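Local atomic coordinates of Poly(A) RNA polymerase GLD2 (Rattus norvegicus, PDB entry 6LBK), a protein that probably adds successive AMP units from ATP to the 3' ends of selected cytoplasmic mRNAs, and single nucleotides to certain microRNAs. Residues Pro202-Leu205 and Val206-Trp210; Gln353-Lys356 and Ser357-Leu361. The protein carries 1 engineered substitution. All coordinates share one frame; numbering follows the deposited sequence.

Contact 1. Residues Pro202-Leu205 and Val206-Trp210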
loop_
_atom_site.group_PDB
_atom_site.type_symbol
_atom_site.label_atom_id
_atom_site.label_comp_id
_atom_site.label_asym_id
_atom_site.label_seq_id
_atom_site.Cartn_x
_atom_site.Cartn_y
_atom_site.Cartn_z
ATOM N N PRO A 202 -6.147 9.747 -6.140
ATOM C CA PRO A 202 -6.487 9.317 -7.514
ATOM C C PRO A 202 -5.316 8.718 -8.271
ATOM O O PRO A 202 -5.472 7.710 -8.985
ATOM C CB PRO A 202 -6.980 10.614 -8.179
ATOM C CG PRO A 202 -7.480 11.447 -7.047
ATOM C CD PRO A 202 -6.549 11.147 -5.900
ATOM N N LEU A 203 -4.129 9.299 -8.112
ATOM C CA LEU A 203 -2.976 8.791 -8.833
ATOM C C LEU A 203 -2.605 7.410 -8.336
ATOM O O LEU A 203 -2.375 6.488 -9.125
ATOM C CB LEU A 203 -1.794 9.732 -8.655
ATOM C CG LEU A 203 -0.673 9.332 -9.608
ATOM C CD1 LEU A 203 -1.031 9.857 -11.055
ATOM C CD2 LEU A 203 0.733 9.743 -9.155
ATOM N N VAL A 204 -2.544 7.249 -7.015
ATOM C CA VAL A 204 -2.181 5.957 -6.458
ATOM C C VAL A 204 -3.180 4.892 -6.893
ATOM O O VAL A 204 -2.796 3.762 -7.220
ATOM C CB VAL A 204 -2.057 6.063 -4.929
ATOM C CG1 VAL A 204 -2.235 4.702 -4.276
ATOM C CG2 VAL A 204 -0.693 6.707 -4.534
ATOM N N LEU A 205 -4.467 5.235 -6.936
ATOM C CA LEU A 205 -5.472 4.226 -7.255
ATOM C C LEU A 205 -5.361 3.785 -8.714
ATOM O O LEU A 205 -5.383 2.581 -9.015
ATOM C CB LEU A 205 -6.876 4.756 -6.934
ATOM C CG LEU A 205 -8.171 3.933 -7.055
ATOM C CD1 LEU A 205 -8.481 3.353 -8.445
ATOM C CD2 LEU A 205 -8.150 2.841 -6.001
ATOM N N VAL A 206 -5.281 4.746 -9.645
ATOM C CA VAL A 206 -5.170 4.356 -11.051
ATOM C C VAL A 206 -3.896 3.558 -11.272
ATOM O O VAL A 206 -3.868 2.612 -12.064
ATOM C CB VAL A 206 -5.223 5.589 -11.974
ATOM C CG1 VAL A 206 -3.961 6.479 -11.795
ATOM C CG2 VAL A 206 -5.362 5.142 -13.409
ATOM N N ILE A 207 -2.840 3.890 -10.536
ATOM C CA ILE A 207 -1.571 3.194 -10.675
ATOM C C ILE A 207 -1.646 1.774 -10.102
ATOM O O ILE A 207 -1.103 0.829 -10.692
ATOM C CB ILE A 207 -0.486 4.057 -10.022
ATOM C CG1 ILE A 207 -0.220 5.277 -10.938
ATOM C CG2 ILE A 207 0.737 3.256 -9.765
ATOM C CD1 ILE A 207 0.814 6.269 -10.408
ATOM N N LYS A 208 -2.338 1.585 -8.972
ATOM C CA LYS A 208 -2.580 0.235 -8.456
ATOM C C LYS A 208 -3.373 -0.599 -9.461
ATOM O O LYS A 208 -3.013 -1.744 -9.753
ATOM C CB LYS A 208 -3.340 0.300 -7.129
ATOM C CG LYS A 208 -2.510 0.366 -5.866
ATOM C CD LYS A 208 -3.460 0.410 -4.696
ATOM C CE LYS A 208 -2.759 0.368 -3.368
ATOM N NZ LYS A 208 -3.637 -0.242 -2.324
ATOM N N LYS A 209 -4.474 -0.048 -9.988
ATOM C CA LYS A 209 -5.247 -0.796 -10.980
ATOM C C LYS A 209 -4.392 -1.108 -12.198
ATOM O O LYS A 209 -4.451 -2.213 -12.745
ATOM C CB LYS A 209 -6.512 -0.034 -11.398
ATOM C CG LYS A 209 -7.560 0.168 -10.282
ATOM C CD LYS A 209 -8.040 -1.179 -9.731
ATOM C CE LYS A 209 -9.091 -1.031 -8.644
ATOM N NZ LYS A 209 -9.404 -2.344 -7.990
ATOM N N TRP A 210 -3.568 -0.151 -12.616
ATOM C CA TRP A 210 -2.705 -0.347 -13.769
ATOM C C TRP A 210 -1.738 -1.499 -13.538
ATOM O O TRP A 210 -1.658 -2.433 -14.349
ATOM C CB TRP A 210 -1.950 0.954 -14.064
ATOM C CG TRP A 210 -0.892 0.748 -15.015
ATOM C CD1 TRP A 210 -1.011 0.657 -16.379
ATOM C CD2 TRP A 210 0.484 0.562 -14.717
ATOM N NE1 TRP A 210 0.220 0.444 -16.948
ATOM C CE2 TRP A 210 1.158 0.381 -15.951
ATOM C CE3 TRP A 210 1.226 0.547 -13.522
ATOM C CZ2 TRP A 210 2.529 0.178 -16.024
ATOM C CZ3 TRP A 210 2.593 0.345 -13.595
ATOM C CH2 TRP A 210 3.233 0.168 -14.845
#
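L203 swings CG round to the far side of its amide nitrogen (chi1 -170°), while I207 sends CG1 back beside its own nitrogen and then runs straight on to CD1. These turns bring the two branched side chains together obliquely, one helical turn apart, with I207 CD1 3.5 Å from L203 CG. The same course carries I207 CG1 close over the backbone, 3.1 Å from L203 O, the oxygen that also accepts the I207 N hydrogen at 3.0 Å. V206, with chi1 68°, sets CG1 between N and the carbonyl carbon, and that methyl sits 3.1 Å from L203 O. The I207 N to L203 O bond and its neighbours V206 N to P202 O, K208 N to V204 O and K209 N to L205 O are the i to i+4 bonds of alpha-helix, here helix 200-213, whose P202-I207 part is buried and which comes after the palm sheet and helix 182-194 in this nucleotidyltransferase. Branched aliphatic residues suit it because neighbours pack on several flanks: L203, V204 and I207 touch V233 of helix 226-239, I207 also meets L287 and F290 of helix 283-297, and V206 reaches L59 of helix 51-63. On another flank L205 and K209 lie alongside each other, pointing the same way, with K209 CG 3.8 Å from L205 CD1, so the aliphatic part of a long chain is used for packing. K208, extended beyond CG, hydrogen-bonds through NZ to F103 O; its side chain is about 8 Å from that of D111, which by similarity binds the catalytic magnesium.

Contact 2. Residues Gln353-Lys356 and Ser357-Leu361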
loop_
_atom_site.group_PDB
_atom_site.type_symbol
_atom_site.label_atom_id
_atom_site.label_comp_id
_atom_site.label_asym_id
_atom_site.label_seq_id
_atom_site.Cartn_x
_atom_site.Cartn_y
_atom_site.Cartn_z
ATOM N N GLN A 353 7.067 -3.209 -18.952
ATOM C CA GLN A 353 5.712 -2.688 -18.837
ATOM C C GLN A 353 5.715 -1.187 -18.569
ATOM O O GLN A 353 4.841 -0.464 -19.069
ATOM C CB GLN A 353 4.933 -3.428 -17.757
ATOM C CG GLN A 353 3.436 -3.111 -17.757
ATOM C CD GLN A 353 2.762 -3.531 -19.055
ATOM O OE1 GLN A 353 2.337 -2.691 -19.858
ATOM N NE2 GLN A 353 2.656 -4.843 -19.261
ATOM N N PHE A 354 6.667 -0.695 -17.767
ATOM C CA PHE A 354 6.739 0.756 -17.578
ATOM C C PHE A 354 7.014 1.453 -18.903
ATOM O O PHE A 354 6.308 2.394 -19.286
ATOM C CB PHE A 354 7.802 1.132 -16.540
ATOM C CG PHE A 354 7.295 1.138 -15.112
ATOM C CD1 PHE A 354 6.686 2.257 -14.594
ATOM C CD2 PHE A 354 7.453 0.032 -14.296
ATOM C CE1 PHE A 354 6.204 2.280 -13.295
ATOM C CE2 PHE A 354 6.992 0.052 -12.974
ATOM C CZ PHE A 354 6.366 1.178 -12.469
ATOM N N LEU A 355 8.010 0.962 -19.637
ATOM C CA LEU A 355 8.362 1.581 -20.909
ATOM C C LEU A 355 7.172 1.596 -21.861
ATOM O O LEU A 355 6.777 2.655 -22.373
ATOM C CB LEU A 355 9.532 0.830 -21.531
ATOM C CG LEU A 355 10.050 1.601 -22.727
ATOM C CD1 LEU A 355 10.549 2.976 -22.285
ATOM C CD2 LEU A 355 11.123 0.798 -23.370
ATOM N N LYS A 356 6.574 0.421 -22.082
ATOM C CA LYS A 356 5.457 0.272 -23.007
ATOM C C LYS A 356 4.265 1.145 -22.616
ATOM O O LYS A 356 3.656 1.796 -23.479
ATOM C CB LYS A 356 5.041 -1.199 -23.060
ATOM C CG LYS A 356 3.660 -1.418 -23.650
ATOM C CD LYS A 356 3.300 -2.891 -23.775
ATOM C CE LYS A 356 1.779 -3.082 -23.804
ATOM N NZ LYS A 356 1.139 -2.910 -22.463
ATOM N N SER A 357 3.878 1.136 -21.330
ATOM C CA SER A 357 2.723 1.929 -20.932
ATOM C C SER A 357 3.006 3.416 -21.083
ATOM O O SER A 357 2.129 4.167 -21.536
ATOM C CB SER A 357 2.283 1.584 -19.501
ATOM O OG SER A 357 1.809 0.250 -19.443
ATOM N N TRP A 358 4.218 3.864 -20.732
ATOM C CA TRP A 358 4.539 5.259 -20.997
ATOM C C TRP A 358 4.453 5.568 -22.494
ATOM O O TRP A 358 4.001 6.656 -22.867
ATOM C CB TRP A 358 5.920 5.636 -20.442
ATOM C CG TRP A 358 6.390 6.973 -21.005
ATOM C CD1 TRP A 358 5.890 8.215 -20.705
ATOM C CD2 TRP A 358 7.434 7.185 -21.960
ATOM N NE1 TRP A 358 6.558 9.180 -21.416
ATOM C CE2 TRP A 358 7.511 8.576 -22.196
ATOM C CE3 TRP A 358 8.314 6.337 -22.637
ATOM C CZ2 TRP A 358 8.431 9.138 -23.093
ATOM C CZ3 TRP A 358 9.230 6.901 -23.547
ATOM C CH2 TRP A 358 9.274 8.286 -23.762
ATOM N N GLN A 359 4.781 4.601 -23.360
ATOM C CA GLN A 359 4.720 4.858 -24.803
ATOM C C GLN A 359 3.278 4.981 -25.309
ATOM O O GLN A 359 2.914 5.979 -25.964
ATOM C CB GLN A 359 5.472 3.764 -25.584
ATOM C CG GLN A 359 6.916 4.096 -25.899
ATOM C CD GLN A 359 7.546 3.116 -26.890
ATOM O OE1 GLN A 359 7.790 1.951 -26.571
ATOM N NE2 GLN A 359 7.760 3.576 -28.114
ATOM N N ARG A 360 2.438 3.978 -25.002
ATOM C CA ARG A 360 1.047 4.016 -25.453
ATOM C C ARG A 360 0.328 5.234 -24.896
ATOM O O ARG A 360 -0.477 5.858 -25.592
ATOM C CB ARG A 360 0.258 2.759 -25.055
ATOM C CG ARG A 360 0.664 1.429 -25.672
ATOM C CD ARG A 360 -0.179 0.254 -25.115
ATOM N NE ARG A 360 -0.723 -0.561 -26.212
ATOM C CZ ARG A 360 -1.994 -0.555 -26.626
ATOM N NH1 ARG A 360 -2.897 0.204 -26.018
ATOM N NH2 ARG A 360 -2.371 -1.334 -27.638
ATOM N N LEU A 361 0.602 5.594 -23.638
ATOM C CA LEU A 361 -0.062 6.751 -23.043
ATOM C C LEU A 361 0.436 8.053 -23.665
ATOM O O LEU A 361 -0.359 8.965 -23.920
ATOM C CB LEU A 361 0.131 6.746 -21.520
ATOM C CG LEU A 361 -0.965 7.527 -20.797
ATOM C CD1 LEU A 361 -2.357 6.967 -21.151
ATOM C CD2 LEU A 361 -0.755 7.529 -19.307
#
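S357 grips the carbonyl oxygen of Q353 twice, with N at 2.9 Å from Q353 O and with OG at 3.1 Å from the same atom. The two donors come from opposite faces of that carbonyl's plane. The serine manages this because its chi1 of -66° lays OG beside its own nitrogen, back toward the preceding turn, as serines in helices often do. The glutamine side chain folds over the same spot: bent at chi2 (62°), it brings OE1 to 3.0 Å from S357 OG. K356 then reaches back three residues and donates NZ to Q353 OE1 at 2.9 Å, arriving in the plane of the amide on a lone pair. An alanine in place of Q353 would take that acceptor away, and the lysine ammonium is likely to be left without its mate and free to turn. Farther along, K356 and R360 lie side by side, K356 CE standing 4.1 Å from R360 CD. On another flank L355 CD1 comes 4.1 Å from W358 CE3. This is helix 344-363, late in the chain and away from the predicted metal-binding aspartates, packed on helix 283-297 through L361 and the broad indole of W358. In the next shell H214 packs on Q353, K356 and S357, and W210 NE1 hydrogen-bonds to S357 OG. K356 and R360, with K356 NZ 4.8 Å from R360 NE, probably tolerate each other, since NZ is bound by Q353 OE1 and NH1 by S369 O, and the buried serine hydroxyl, giving its proton to Q353 O, can still accept from the indole.

Contact 1 comes first along the chain, on helix 200-213, and contact 2 follows well over a hundred residues later, on helix 344-363; their centres are 15 Å apart. The two helices meet through W210, at the end of contact 1, whose CZ2 lies 3.8 Å from Q353 CG and whose ring meets F354 edge-to-face. Both contacts also rest on helix 283-297, sharing L287 and L291. Chain segments distant in sequence are thereby gathered into one helical body beside the palm sheet; contact 1 lies nearer the aspartates expected to hold the catalytic metal, contact 2 away from them.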